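Local coordinates for dihydrophenazinedicarboxylate synthase (Burkholderia, PDB 4HMW), which catalyses several FMN-dependent oxidations in the terminal steps of phenazine antibiotic biosynthesis, passing electrons to molecular oxygen, at residues B[32-37]-B[71-76]; B[57-62]-B[92-97]; B[111-116]-B[178-183]. One frame throughout, in Å; residues are numbered along the deposited sequence. Where two conformers were deposited one is given.

Contact 1: B[32-37]-B[71-76]; sequences TLLKRW and SSIDDR
Leu34 and Lys35, neighbours on helix 30-43, meet Ile73 near the end of strand 63-74. The apolar part is small. CD2 of Leu34 lies 3.8 Å from CD1 of Ile73, and CG of Leu34 is almost as near to the same methyl. The two side chains cross obliquely. In Leu34, CG stands anti to the backbone N (chi1 171°), on a CB that already points toward the strand. The other branch of Ile73 serves Lys35. The lysine is extended beyond CG, and the lysine and isoleucine side chains run antiparallel past one another. CE is the lysine atom that meets the isoleucine side chain, at 3.7 Å from Ile73 CG2. The same Lys35 CE also lies against the backbone, 3.6 Å from Ile73 O.

The polar part is indirect. No hydrogen bond joins the two segments directly. Lys35 NZ and Asp75 OD2 are 4.4 Å apart, too far for a salt bridge. A water accepts from Lys35 NZ at 2.8 Å and gives a weak bond to Asp75 OD2 at 3.5 Å. The pairing of these charges is therefore loose and probably modest in strength.

Asp74 forms an Asx turn within 71-76. Arg76 N donates to Asp74 OD1 at 2.8 Å, from above the carboxylate plane.

Leu34 also packs on Ile111, Val78 and Met185, so the helix rests on several strands. This is helix-on-sheet packing, with the axes of the short segments 9.8 Å apart: helix 30-43 lies on the sheet of the FMN-binding split barrel.

Contact 2: B[57-62]-B[92-97]; sequences ATSDGR and LTETGW
Glu94 reaches from helix 87-95 to Thr58 and Ser59 in the turn after strand 51-57. Its CB points toward that turn and lies 4.1 Å from Ser59 OG. CG, anti to the carbonyl carbon (chi1 -72°), is equally far from the same hydroxyl. The chain then runs extended, and CD comes 3.7 Å from Ser59 OG. At the tip, OE2 does the bonding. Thr58 OG1 donates to it at 2.9 Å, on the syn lone pair. Ser59 N and Ser59 OG add weak bonds to OE2, at 3.4 and 3.5 Å. The type I beta turn from Thr58 to Gly61 presents all three donors to this one carboxylate oxygen.

Beside it, Thr95 OG1 sits 2.7 Å from Ala57 O. Its proton may go there or to Glu91 O, one turn back in the helix. One water donates to Thr95 OG1 and Trp97 O and accepts weakly from Ala57 N. A second accepts from Ala57 N and lies within bonding distance of the same two oxygens, its protons not assigned. CG2 of Thr95 lies 3.8 Å from Thr58 O.

The direct bonds are polar: a probably ionised glutamate and hydroxyls, helped by water, join the helix end to the turn.

Contact 3: B[111-116]-B[178-183]; sequences IMISGQ and YRLEPH
Strands 109-119 and 175-182 pair antiparallel over a short length here, in the curled sheet of the FMN-binding fold, just before the chain turns a corner at His183. The short segments diverge strongly, at 109° between their directions. Gln116 and Glu181 form the hydrogen-bonded pair. Glu181 N donates to Gln116 O at 2.9 Å, and Gln116 N returns a longer bond to Glu181 O at 3.2 Å.

Gly115 and Pro182 are the non-hydrogen-bonded pair, with CA atoms 4.1 Å apart. Glu181 O lies 3.2 Å from Gly115 CA in a CA-H...O contact. A CB here would collide with that oxygen and with Pro182 CA, so the close approach is consistent with the absence of a side chain at Gly115.

At the corner, His183 N donates to Ser114 O at 2.9 Å. With chi1 at 63°, CG of His183 is turned back toward its own main chain, and the ring folds over the same Ser114 O. That oxygen lies above one ring face, offset toward the rim. A water joins His183 ND1 to Gln116 NE2. The His183 ring also meets Trp97, their planes at about 80°. Ser114 OG bonds to Ile63 O of the second subunit.

The apolar contact centres on CG2 of Ile113. It meets Pro182 CB at 3.9 Å and Leu180 CD2 at 4.0 Å. The Ile113 and Pro182 side chains run alongside each other.

Within 178-183, Arg179 NH2 bridges to Glu181 OE2, while its NE forms a salt bridge with Asp74 OD2. Strand 109-119 then pairs onward with strand 184-189, so one strand serves both sides of the corner. This bent pairing belongs to the FMN-binding split barrel of the pyridoxamine 5'-phosphate oxidase family.

How the contacts relate
From the N terminus, helix 30-43 opens contact 1. The turn at 57-62 opens contact 2 before contact 1 closes at 71-76, and contact 2 closes at 92-97. The two loops therefore cross. They lie on opposite sides of the chain's centre, with nearest atoms about 12 Å apart. Contact 2 joins the end of helix 87-95 to the turn between strands 51-57 and 63-74. Contact 3 follows both in series, closing a long loop, about half of it helix, from 111-116 to 178-183. It touches each of the others. Contacts 1 and 3 reach the same sheet. Trp97 of contact 2 packs on Gln116. Contacts 2 and 3 also touch the second subunit.

Contact 1: B[32-37]-B[71-76]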
loop_
_atom_site.group_PDB
_atom_site.type_symbol
_atom_site.label_atom_id
_atom_site.label_comp_id
_atom_site.label_asym_id
_atom_site.label_seq_id
_atom_site.Cartn_x
_atom_site.Cartn_y
_atom_site.Cartn_z
ATOM N N THR B 32 -12.226 2.689 -16.917
ATOM C CA THR B 32 -12.736 3.992 -17.340
ATOM C C THR B 32 -12.772 4.948 -16.136
ATOM O O THR B 32 -12.387 6.110 -16.245
ATOM C CB THR B 32 -14.160 3.864 -17.926
ATOM O OG1 THR B 32 -14.129 3.008 -19.076
ATOM C CG2 THR B 32 -14.748 5.214 -18.308
ATOM N N LEU B 33 -13.220 4.444 -14.985
ATOM C CA LEU B 33 -13.356 5.264 -13.783
ATOM C C LEU B 33 -11.975 5.547 -13.188
ATOM O O LEU B 33 -11.707 6.646 -12.714
ATOM C CB LEU B 33 -14.266 4.580 -12.755
ATOM C CG LEU B 33 -14.596 5.365 -11.488
ATOM C CD1 LEU B 33 -15.216 6.698 -11.841
ATOM C CD2 LEU B 33 -15.517 4.593 -10.528
ATOM N N LEU B 34 -11.092 4.554 -13.240
ATOM C CA LEU B 34 -9.715 4.765 -12.795
ATOM C C LEU B 34 -9.069 5.923 -13.540
ATOM O O LEU B 34 -8.446 6.790 -12.941
ATOM C CB LEU B 34 -8.902 3.477 -12.971
ATOM C CG LEU B 34 -7.389 3.516 -12.777
ATOM C CD1 LEU B 34 -7.048 3.971 -11.381
ATOM C CD2 LEU B 34 -6.801 2.102 -13.090
ATOM N N LYS B 35 -9.217 5.938 -14.853
ATOM C CA LYS B 35 -8.641 7.021 -15.632
ATOM C C LYS B 35 -9.256 8.369 -15.307
ATOM O O LYS B 35 -8.553 9.394 -15.301
ATOM C CB LYS B 35 -8.727 6.735 -17.121
ATOM C CG LYS B 35 -7.864 5.563 -17.575
ATOM C CD LYS B 35 -7.925 5.392 -19.112
ATOM C CE LYS B 35 -7.081 4.225 -19.526
ATOM N NZ LYS B 35 -7.361 3.819 -20.911
ATOM N N ARG B 36 -10.565 8.383 -15.065
ATOM C CA ARG B 36 -11.228 9.650 -14.750
ATOM C C ARG B 36 -10.693 10.186 -13.436
ATOM O O ARG B 36 -10.389 11.371 -13.308
ATOM C CB ARG B 36 -12.742 9.464 -14.642
ATOM C CG ARG B 36 -13.478 9.367 -15.960
ATOM C CD ARG B 36 -14.998 9.335 -15.724
ATOM N NE ARG B 36 -15.674 8.752 -16.873
ATOM C CZ ARG B 36 -16.930 8.334 -16.872
ATOM N NH1 ARG B 36 -17.657 8.452 -15.773
ATOM N NH2 ARG B 36 -17.452 7.801 -17.983
ATOM N N TRP B 37 -10.570 9.291 -12.439
ATOM C CA TRP B 37 -10.074 9.672 -11.154
ATOM C C TRP B 37 -8.641 10.188 -11.220
ATOM O O TRP B 37 -8.315 11.177 -10.541
ATOM C CB TRP B 37 -10.230 8.547 -10.099
ATOM C CG TRP B 37 -11.573 8.502 -9.468
ATOM C CD1 TRP B 37 -12.748 8.953 -9.995
ATOM C CD2 TRP B 37 -11.893 8.000 -8.152
ATOM N NE1 TRP B 37 -13.768 8.800 -9.082
ATOM C CE2 TRP B 37 -13.279 8.208 -7.949
ATOM C CE3 TRP B 37 -11.141 7.436 -7.140
ATOM C CZ2 TRP B 37 -13.926 7.860 -6.751
ATOM C CZ3 TRP B 37 -11.779 7.058 -5.964
ATOM C CH2 TRP B 37 -13.161 7.278 -5.776
ATOM N N SER B 71 3.765 3.108 -15.097
ATOM C CA SER B 71 4.118 3.813 -16.325
ATOM C C SER B 71 2.914 4.366 -17.032
ATOM O O SER B 71 2.903 5.517 -17.442
ATOM C CB SER B 71 4.792 2.840 -17.311
ATOM O OG SER B 71 5.683 1.974 -16.648
ATOM N N SER B 72 1.897 3.528 -17.186
ATOM C CA SER B 72 0.724 3.885 -17.958
ATOM C C SER B 72 -0.431 2.957 -17.642
ATOM O O SER B 72 -0.277 1.959 -16.914
ATOM C CB SER B 72 1.003 3.829 -19.468
ATOM O OG SER B 72 1.341 2.506 -19.877
ATOM N N ILE B 73 -1.593 3.287 -18.213
ATOM C CA ILE B 73 -2.782 2.467 -18.069
ATOM C C ILE B 73 -3.377 2.280 -19.440
ATOM O O ILE B 73 -3.638 3.252 -20.160
ATOM C CB ILE B 73 -3.799 3.153 -17.177
ATOM C CG1 ILE B 73 -3.201 3.321 -15.779
ATOM C CG2 ILE B 73 -5.060 2.332 -17.035
ATOM C CD1 ILE B 73 -4.088 4.021 -14.839
ATOM N N ASP B 74 -3.576 1.031 -19.829
ATOM C CA ASP B 74 -4.296 0.771 -21.077
ATOM C C ASP B 74 -5.647 0.148 -20.746
ATOM O O ASP B 74 -6.000 0.017 -19.557
ATOM C CB ASP B 74 -3.456 -0.085 -22.026
ATOM C CG ASP B 74 -3.205 -1.502 -21.514
ATOM O OD1 ASP B 74 -3.957 -1.974 -20.653
ATOM O OD2 ASP B 74 -2.252 -2.163 -22.023
ATOM N N ASP B 75 -6.389 -0.273 -21.752
ATOM C CA ASP B 75 -7.746 -0.769 -21.523
ATOM C C ASP B 75 -7.833 -2.063 -20.736
ATOM O O ASP B 75 -8.917 -2.455 -20.317
ATOM C CB ASP B 75 -8.456 -0.965 -22.857
ATOM C CG ASP B 75 -8.555 0.319 -23.631
ATOM O OD1 ASP B 75 -7.579 0.650 -24.347
ATOM O OD2 ASP B 75 -9.589 1.018 -23.506
ATOM N N ARG B 76 -6.702 -2.722 -20.518
ATOM C CA ARG B 76 -6.712 -3.990 -19.805
ATOM C C ARG B 76 -6.060 -3.918 -18.416
ATOM O O ARG B 76 -6.186 -4.851 -17.644
ATOM C CB ARG B 76 -6.013 -5.072 -20.634
ATOM C CG ARG B 76 -6.801 -5.558 -21.848
ATOM C CD ARG B 76 -6.073 -6.710 -22.542
ATOM N NE ARG B 76 -4.921 -6.238 -23.309
ATOM C CZ ARG B 76 -3.923 -7.014 -23.737
ATOM N NH1 ARG B 76 -3.917 -8.319 -23.466
ATOM N NH2 ARG B 76 -2.920 -6.488 -24.439
HETATM O O HOH W 1 -10.104 3.329 -20.955
#

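Contact 2: B[57-62]-B[92-97]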
loop_
_atom_site.group_PDB
_atom_site.type_symbol
_atom_site.label_atom_id
_atom_site.label_comp_id
_atom_site.label_asym_id
_atom_site.label_seq_id
_atom_site.Cartn_x
_atom_site.Cartn_y
_atom_site.Cartn_z
ATOM N N ALA B 57 2.744 -12.059 -2.870
ATOM C CA ALA B 57 2.957 -13.082 -1.857
ATOM C C ALA B 57 3.796 -14.242 -2.347
ATOM O O ALA B 57 3.850 -14.562 -3.545
ATOM C CB ALA B 57 1.654 -13.568 -1.300
ATOM N N THR B 58 4.483 -14.861 -1.394
ATOM C CA THR B 58 5.279 -16.038 -1.673
ATOM C C THR B 58 4.416 -17.283 -1.481
ATOM O O THR B 58 3.234 -17.193 -1.097
ATOM C CB THR B 58 6.533 -16.024 -0.794
ATOM O OG1 THR B 58 7.470 -16.996 -1.282
ATOM C CG2 THR B 58 6.181 -16.286 0.617
ATOM N N SER B 59 4.993 -18.441 -1.782
ATOM C CA SER B 59 4.229 -19.677 -1.832
ATOM C C SER B 59 3.504 -20.019 -0.535
ATOM O O SER B 59 2.405 -20.571 -0.578
ATOM C CB SER B 59 5.137 -20.840 -2.220
ATOM O OG SER B 59 5.825 -20.535 -3.434
ATOM N N ASP B 60 4.107 -19.705 0.606
ATOM C CA ASP B 60 3.476 -20.012 1.873
ATOM C C ASP B 60 2.453 -18.958 2.302
ATOM O O ASP B 60 1.852 -19.083 3.366
ATOM C CB ASP B 60 4.522 -20.227 2.972
ATOM C CG ASP B 60 5.465 -19.055 3.130
ATOM O OD1 ASP B 60 5.063 -17.919 2.869
ATOM O OD2 ASP B 60 6.627 -19.263 3.523
ATOM N N GLY B 61 2.236 -17.928 1.489
ATOM C CA GLY B 61 1.216 -16.956 1.823
ATOM C C GLY B 61 1.754 -15.711 2.489
ATOM O O GLY B 61 0.980 -14.809 2.754
ATOM N N ARG B 62 3.051 -15.637 2.767
ATOM C CA ARG B 62 3.611 -14.403 3.336
ATOM C C ARG B 62 3.554 -13.283 2.320
ATOM O O ARG B 62 3.997 -13.429 1.180
ATOM C CB ARG B 62 5.067 -14.602 3.792
ATOM C CG ARG B 62 5.196 -15.392 5.025
ATOM C CD ARG B 62 6.654 -15.465 5.437
ATOM N NE ARG B 62 6.760 -15.693 6.870
ATOM C CZ ARG B 62 6.787 -16.890 7.449
ATOM N NH1 ARG B 62 6.716 -18.003 6.715
ATOM N NH2 ARG B 62 6.890 -16.977 8.776
ATOM N N LEU B 92 5.661 -12.724 -8.000
ATOM C CA LEU B 92 4.730 -12.724 -9.117
ATOM C C LEU B 92 4.848 -13.995 -9.946
ATOM O O LEU B 92 3.848 -14.542 -10.382
ATOM C CB LEU B 92 4.976 -11.518 -10.018
ATOM C CG LEU B 92 4.482 -10.214 -9.379
ATOM C CD1 LEU B 92 4.927 -9.002 -10.197
ATOM C CD2 LEU B 92 2.973 -10.230 -9.250
ATOM N N THR B 93 6.067 -14.453 -10.176
ATOM C CA THR B 93 6.266 -15.687 -10.927
ATOM C C THR B 93 5.697 -16.890 -10.177
ATOM O O THR B 93 5.118 -17.796 -10.801
ATOM C CB THR B 93 7.752 -15.948 -11.175
ATOM O OG1 THR B 93 8.306 -14.846 -11.892
ATOM C CG2 THR B 93 7.953 -17.226 -11.971
ATOM N N GLU B 94 5.879 -16.905 -8.856
ATOM C CA GLU B 94 5.432 -18.026 -8.013
ATOM C C GLU B 94 3.919 -18.128 -7.911
ATOM O O GLU B 94 3.351 -19.206 -8.028
ATOM C CB GLU B 94 5.950 -17.888 -6.577
ATOM C CG GLU B 94 7.414 -18.129 -6.409
ATOM C CD GLU B 94 7.944 -17.931 -4.984
ATOM O OE1 GLU B 94 9.136 -18.295 -4.769
ATOM O OE2 GLU B 94 7.211 -17.415 -4.093
ATOM N N THR B 95 3.269 -16.997 -7.644
ATOM C CA THR B 95 1.875 -17.030 -7.222
ATOM C C THR B 95 0.912 -16.201 -8.092
ATOM O O THR B 95 -0.304 -16.390 -8.010
ATOM C CB THR B 95 1.703 -16.533 -5.782
ATOM O OG1 THR B 95 2.241 -15.203 -5.671
ATOM C CG2 THR B 95 2.385 -17.462 -4.792
ATOM N N GLY B 96 1.438 -15.266 -8.876
ATOM C CA GLY B 96 0.627 -14.498 -9.830
ATOM C C GLY B 96 -0.249 -13.369 -9.285
ATOM O O GLY B 96 -0.323 -12.290 -9.888
ATOM N N TRP B 97 -0.936 -13.629 -8.179
ATOM C CA TRP B 97 -1.866 -12.650 -7.621
ATOM C C TRP B 97 -1.111 -11.415 -7.123
ATOM O O TRP B 97 0.007 -11.507 -6.576
ATOM C CB TRP B 97 -2.662 -13.257 -6.472
ATOM C CG TRP B 97 -3.476 -14.486 -6.746
ATOM C CD1 TRP B 97 -3.223 -15.736 -6.232
ATOM C CD2 TRP B 97 -4.662 -14.621 -7.555
ATOM N NE1 TRP B 97 -4.187 -16.621 -6.650
ATOM C CE2 TRP B 97 -5.071 -15.976 -7.473
ATOM C CE3 TRP B 97 -5.423 -13.743 -8.328
ATOM C CZ2 TRP B 97 -6.209 -16.462 -8.133
ATOM C CZ3 TRP B 97 -6.560 -14.234 -8.993
ATOM C CH2 TRP B 97 -6.921 -15.586 -8.903
HETATM O O HOH W 2 2.349 -12.568 -5.997
HETATM O O HOH W 3 0.404 -13.424 -4.615
#

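Contact 3: B[111-116]-B[178-183]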
loop_
_atom_site.group_PDB
_atom_site.type_symbol
_atom_site.label_atom_id
_atom_site.label_comp_id
_atom_site.label_asym_id
_atom_site.label_seq_id
_atom_site.Cartn_x
_atom_site.Cartn_y
_atom_site.Cartn_z
ATOM N N ILE B 111 -7.956 3.842 -4.277
ATOM C CA ILE B 111 -8.359 2.885 -5.284
ATOM C C ILE B 111 -7.587 1.613 -5.072
ATOM O O ILE B 111 -6.365 1.616 -4.990
ATOM C CB ILE B 111 -8.095 3.374 -6.733
ATOM C CG1 ILE B 111 -8.681 4.773 -6.956
ATOM C CG2 ILE B 111 -8.691 2.383 -7.720
ATOM C CD1 ILE B 111 -8.368 5.345 -8.379
ATOM N N MET B 112 -8.308 0.512 -4.985
ATOM C CA MET B 112 -7.707 -0.810 -4.804
ATOM C C MET B 112 -7.865 -1.573 -6.096
ATOM O O MET B 112 -8.963 -1.624 -6.637
ATOM C CB MET B 112 -8.427 -1.591 -3.732
ATOM C CG MET B 112 -7.845 -2.968 -3.534
ATOM S SD MET B 112 -8.852 -4.122 -2.603
ATOM C CE MET B 112 -10.007 -4.622 -3.892
ATOM N N ILE B 113 -6.770 -2.159 -6.582
ATOM C CA ILE B 113 -6.754 -2.914 -7.836
ATOM C C ILE B 113 -6.212 -4.279 -7.506
ATOM O O ILE B 113 -5.048 -4.420 -7.166
ATOM C CB ILE B 113 -5.845 -2.214 -8.867
ATOM C CG1 ILE B 113 -6.257 -0.742 -9.000
ATOM C CG2 ILE B 113 -5.869 -2.888 -10.246
ATOM C CD1 ILE B 113 -5.203 0.164 -9.613
ATOM N N SER B 114 -7.051 -5.298 -7.545
ATOM C CA SER B 114 -6.588 -6.650 -7.257
ATOM C C SER B 114 -6.707 -7.498 -8.499
ATOM O O SER B 114 -7.740 -7.494 -9.163
ATOM C CB SER B 114 -7.386 -7.260 -6.118
ATOM O OG SER B 114 -7.003 -6.684 -4.891
ATOM N N GLY B 115 -5.631 -8.213 -8.819
ATOM C CA GLY B 115 -5.607 -8.951 -10.045
ATOM C C GLY B 115 -4.414 -9.861 -10.161
ATOM O O GLY B 115 -3.908 -10.386 -9.168
ATOM N N GLN B 116 -4.024 -10.092 -11.408
ATOM C CA GLN B 116 -2.811 -10.814 -11.736
ATOM C C GLN B 116 -1.900 -9.945 -12.585
ATOM O O GLN B 116 -2.360 -9.136 -13.389
ATOM C CB GLN B 116 -3.174 -12.087 -12.480
ATOM C CG GLN B 116 -3.829 -13.131 -11.593
ATOM C CD GLN B 116 -4.235 -14.361 -12.372
ATOM O OE1 GLN B 116 -3.379 -15.158 -12.796
ATOM N NE2 GLN B 116 -5.535 -14.511 -12.598
ATOM N N TYR B 178 5.150 -5.514 -16.651
ATOM C CA TYR B 178 3.972 -6.322 -16.310
ATOM C C TYR B 178 2.736 -5.465 -16.512
ATOM O O TYR B 178 2.805 -4.256 -16.381
ATOM C CB TYR B 178 3.980 -6.751 -14.820
ATOM C CG TYR B 178 5.064 -7.748 -14.494
ATOM C CD1 TYR B 178 4.860 -9.102 -14.622
ATOM C CD2 TYR B 178 6.288 -7.315 -14.049
ATOM C CE1 TYR B 178 5.865 -9.985 -14.322
ATOM C CE2 TYR B 178 7.283 -8.173 -13.763
ATOM C CZ TYR B 178 7.081 -9.503 -13.889
ATOM O OH TYR B 178 8.131 -10.344 -13.577
ATOM N N ARG B 179 1.621 -6.100 -16.836
ATOM C CA ARG B 179 0.320 -5.461 -16.741
ATOM C C ARG B 179 -0.465 -6.061 -15.577
ATOM O O ARG B 179 -0.709 -7.258 -15.533
ATOM C CB ARG B 179 -0.451 -5.621 -18.056
ATOM C CG ARG B 179 -1.799 -4.816 -18.071
ATOM C CD ARG B 179 -2.625 -5.119 -19.307
ATOM N NE ARG B 179 -1.898 -4.811 -20.533
ATOM C CZ ARG B 179 -1.251 -5.685 -21.312
ATOM N NH1 ARG B 179 -0.629 -5.227 -22.385
ATOM N NH2 ARG B 179 -1.233 -6.997 -21.066
ATOM N N LEU B 180 -0.861 -5.213 -14.625
ATOM C CA LEU B 180 -1.726 -5.634 -13.567
ATOM C C LEU B 180 -3.136 -5.565 -14.092
ATOM O O LEU B 180 -3.667 -4.490 -14.275
ATOM C CB LEU B 180 -1.519 -4.766 -12.326
ATOM C CG LEU B 180 -2.399 -5.061 -11.105
ATOM C CD1 LEU B 180 -2.243 -6.496 -10.660
ATOM C CD2 LEU B 180 -2.095 -4.092 -9.956
ATOM N N GLU B 181 -3.719 -6.725 -14.360
ATOM C CA GLU B 181 -5.059 -6.827 -14.925
ATOM C C GLU B 181 -6.048 -7.161 -13.814
ATOM O O GLU B 181 -5.943 -8.216 -13.156
ATOM C CB GLU B 181 -5.114 -7.910 -16.019
ATOM C CG GLU B 181 -4.104 -7.699 -17.112
ATOM C CD GLU B 181 -4.313 -8.606 -18.310
ATOM O OE1 GLU B 181 -5.030 -9.639 -18.195
ATOM O OE2 GLU B 181 -3.728 -8.291 -19.374
ATOM N N PRO B 182 -7.001 -6.261 -13.573
ATOM C CA PRO B 182 -7.837 -6.452 -12.390
ATOM C C PRO B 182 -8.916 -7.498 -12.582
ATOM O O PRO B 182 -9.468 -7.599 -13.686
ATOM C CB PRO B 182 -8.487 -5.071 -12.199
ATOM C CG PRO B 182 -8.486 -4.463 -13.559
ATOM C CD PRO B 182 -7.230 -4.955 -14.215
ATOM N N HIS B 183 -9.217 -8.249 -11.520
ATOM C CA HIS B 183 -10.504 -8.956 -11.417
ATOM C C HIS B 183 -11.411 -8.301 -10.381
ATOM O O HIS B 183 -12.568 -8.713 -10.221
ATOM C CB HIS B 183 -10.313 -10.435 -11.052
ATOM C CG HIS B 183 -9.693 -10.651 -9.716
ATOM N ND1 HIS B 183 -8.354 -10.913 -9.565
ATOM C CD2 HIS B 183 -10.220 -10.629 -8.465
ATOM C CE1 HIS B 183 -8.075 -11.031 -8.278
ATOM N NE2 HIS B 183 -9.190 -10.860 -7.590
HETATM O O HOH W 4 -7.131 -12.200 -11.840
#